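PDB 3E0U: glutathione peroxidase from Trypanosoma cruzi, which probably reduces hydroperoxides, as a thioredoxin-fold enzyme of the glutathione peroxidase family. Local coordinates for residues T60-P65 against D91-A96. Sequence-based numbering, arbitrary orientation.
Sequences TVLAFP and DFPIMA
V61 lays its CG2 methyl on one face of the F92 ring, 3.6 Å from the ring centroid and displaced toward the rim, a CH-pi contact. The methyl of A63 meets the edge of that ring, CB to F92 CE1 3.8 Å. With chi1 at 45°, F92 CG sits between its own backbone N and carbonyl carbon, which places the ring beside V61 and A63; the side chain also touches A47 and T48 of helix 43-54. The F64 ring takes M95 CG over the centre of one face, CG to centroid 3.8 Å. The methionine chain bends at chi2 and carries the sulfur oblique to the ring, SD to centroid 5.1 Å, a Met-aromatic contact. P93 lies on the same side of the strand as M95, where L62 CD1 approaches P93 CB at 3.9 Å. Between these layers two backbone hydrogen bonds grip A63: its N donates to P93 O (3.1 Å, 168°), and its O accepts from M95 N (2.8 Å, 155°). They form a single bridge of A63 with I94, the two segments running roughly parallel. Strand 60-65 bonds through L62 and F64 to strand 28-33, so residues 92-96 line the outer edge of the four-stranded mixed sheet of this thioredoxin fold, P65 ending about 12 Å, side chain to side chain, from the predicted active-site C37.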
loop_
_atom_site.group_PDB
_atom_site.type_symbol
_atom_site.label_atom_id
_atom_site.label_comp_id
_atom_site.label_asym_id
_atom_site.label_seq_id
_atom_site.Cartn_x
_atom_site.Cartn_y
_atom_site.Cartn_z
ATOM N N THR A 60 -3.004 -9.002 -3.305
ATOM C CA THR A 60 -3.557 -7.816 -3.950
ATOM C C THR A 60 -2.689 -6.635 -3.628
ATOM O O THR A 60 -1.804 -6.709 -2.751
ATOM C CB THR A 60 -5.021 -7.491 -3.525
ATOM O OG1 THR A 60 -5.658 -6.691 -4.536
ATOM C CG2 THR A 60 -5.104 -6.771 -2.131
ATOM N N VAL A 61 -2.841 -5.590 -4.432
ATOM C CA VAL A 61 -2.279 -4.319 -4.088
ATOM C C VAL A 61 -3.353 -3.284 -3.921
ATOM O O VAL A 61 -4.343 -3.271 -4.639
ATOM C CB VAL A 61 -1.053 -3.855 -4.964
ATOM C CG1 VAL A 61 -0.707 -4.804 -6.067
ATOM C CG2 VAL A 61 -1.110 -2.347 -5.358
ATOM N N LEU A 62 -3.211 -2.511 -2.858
ATOM C CA LEU A 62 -4.155 -1.471 -2.516
ATOM C C LEU A 62 -3.469 -0.111 -2.660
ATOM O O LEU A 62 -2.382 0.041 -2.167
ATOM C CB LEU A 62 -4.585 -1.671 -1.054
ATOM C CG LEU A 62 -5.885 -2.412 -0.665
ATOM C CD1 LEU A 62 -6.387 -3.421 -1.653
ATOM C CD2 LEU A 62 -5.983 -2.900 0.745
ATOM N N ALA A 63 -4.074 0.831 -3.410
ATOM C CA ALA A 63 -3.521 2.182 -3.616
ATOM C C ALA A 63 -4.366 3.180 -2.895
ATOM O O ALA A 63 -5.592 3.240 -3.112
ATOM C CB ALA A 63 -3.488 2.549 -5.090
ATOM N N PHE A 64 -3.718 3.958 -2.020
ATOM C CA PHE A 64 -4.386 5.033 -1.289
ATOM C C PHE A 64 -3.936 6.351 -1.899
ATOM O O PHE A 64 -2.840 6.832 -1.550
ATOM C CB PHE A 64 -4.019 5.030 0.209
ATOM C CG PHE A 64 -4.755 3.997 1.032
ATOM C CD1 PHE A 64 -4.266 2.706 1.141
ATOM C CD2 PHE A 64 -5.979 4.311 1.651
ATOM C CE1 PHE A 64 -4.984 1.698 1.828
ATOM C CE2 PHE A 64 -6.672 3.329 2.443
ATOM C CZ PHE A 64 -6.185 2.005 2.489
ATOM N N PRO A 65 -4.824 6.998 -2.705
ATOM C CA PRO A 65 -4.519 8.308 -3.292
ATOM C C PRO A 65 -4.325 9.304 -2.189
ATOM O O PRO A 65 -5.037 9.290 -1.197
ATOM C CB PRO A 65 -5.778 8.667 -4.120
ATOM C CG PRO A 65 -6.532 7.383 -4.271
ATOM C CD PRO A 65 -6.214 6.622 -2.967
ATOM N N ASP A 91 -5.110 -1.374 -12.440
ATOM C CA ASP A 91 -5.865 -2.653 -12.430
ATOM C C ASP A 91 -6.199 -3.105 -10.988
ATOM O O ASP A 91 -7.121 -3.880 -10.749
ATOM C CB ASP A 91 -5.066 -3.750 -13.124
ATOM C CG ASP A 91 -4.933 -3.521 -14.604
ATOM O OD1 ASP A 91 -5.829 -2.821 -15.147
ATOM O OD2 ASP A 91 -4.016 -4.124 -15.248
ATOM N N PHE A 92 -5.409 -2.656 -10.026
ATOM C CA PHE A 92 -5.670 -2.993 -8.653
ATOM C C PHE A 92 -6.611 -1.950 -8.042
ATOM O O PHE A 92 -6.862 -0.887 -8.642
ATOM C CB PHE A 92 -4.342 -3.178 -7.846
ATOM C CG PHE A 92 -3.305 -2.098 -8.099
ATOM C CD1 PHE A 92 -3.434 -0.845 -7.531
ATOM C CD2 PHE A 92 -2.290 -2.294 -9.026
ATOM C CE1 PHE A 92 -2.557 0.198 -7.873
ATOM C CE2 PHE A 92 -1.394 -1.271 -9.325
ATOM C CZ PHE A 92 -1.536 -0.019 -8.754
ATOM N N PRO A 93 -7.230 -2.303 -6.897
ATOM C CA PRO A 93 -8.137 -1.463 -6.065
ATOM C C PRO A 93 -7.591 -0.075 -5.641
ATOM O O PRO A 93 -6.503 0.004 -5.107
ATOM C CB PRO A 93 -8.350 -2.323 -4.821
ATOM C CG PRO A 93 -8.225 -3.787 -5.406
ATOM C CD PRO A 93 -7.067 -3.672 -6.353
ATOM N N ILE A 94 -8.215 1.001 -6.120
ATOM C CA ILE A 94 -7.822 2.347 -5.712
ATOM C C ILE A 94 -8.820 2.668 -4.598
ATOM O O ILE A 94 -10.004 2.341 -4.699
ATOM C CB ILE A 94 -7.995 3.477 -6.839
ATOM C CG1 ILE A 94 -7.653 3.058 -8.302
ATOM C CG2 ILE A 94 -7.415 4.829 -6.412
ATOM C CD1 ILE A 94 -6.511 2.189 -8.494
ATOM N N MET A 95 -8.350 3.303 -3.537
ATOM C CA MET A 95 -9.182 3.690 -2.410
ATOM C C MET A 95 -9.518 5.182 -2.463
ATOM O O MET A 95 -8.953 5.876 -3.260
ATOM C CB MET A 95 -8.406 3.409 -1.132
ATOM C CG MET A 95 -7.983 1.907 -0.925
ATOM S SD MET A 95 -9.356 0.732 -0.611
ATOM C CE MET A 95 -9.641 -0.043 -2.201
ATOM N N ALA A 96 -10.306 5.690 -1.504
ATOM C CA ALA A 96 -10.641 7.091 -1.414
ATOM C C ALA A 96 -9.403 7.808 -0.882
ATOM O O ALA A 96 -8.582 7.208 -0.124
ATOM C CB ALA A 96 -11.898 7.315 -0.486
#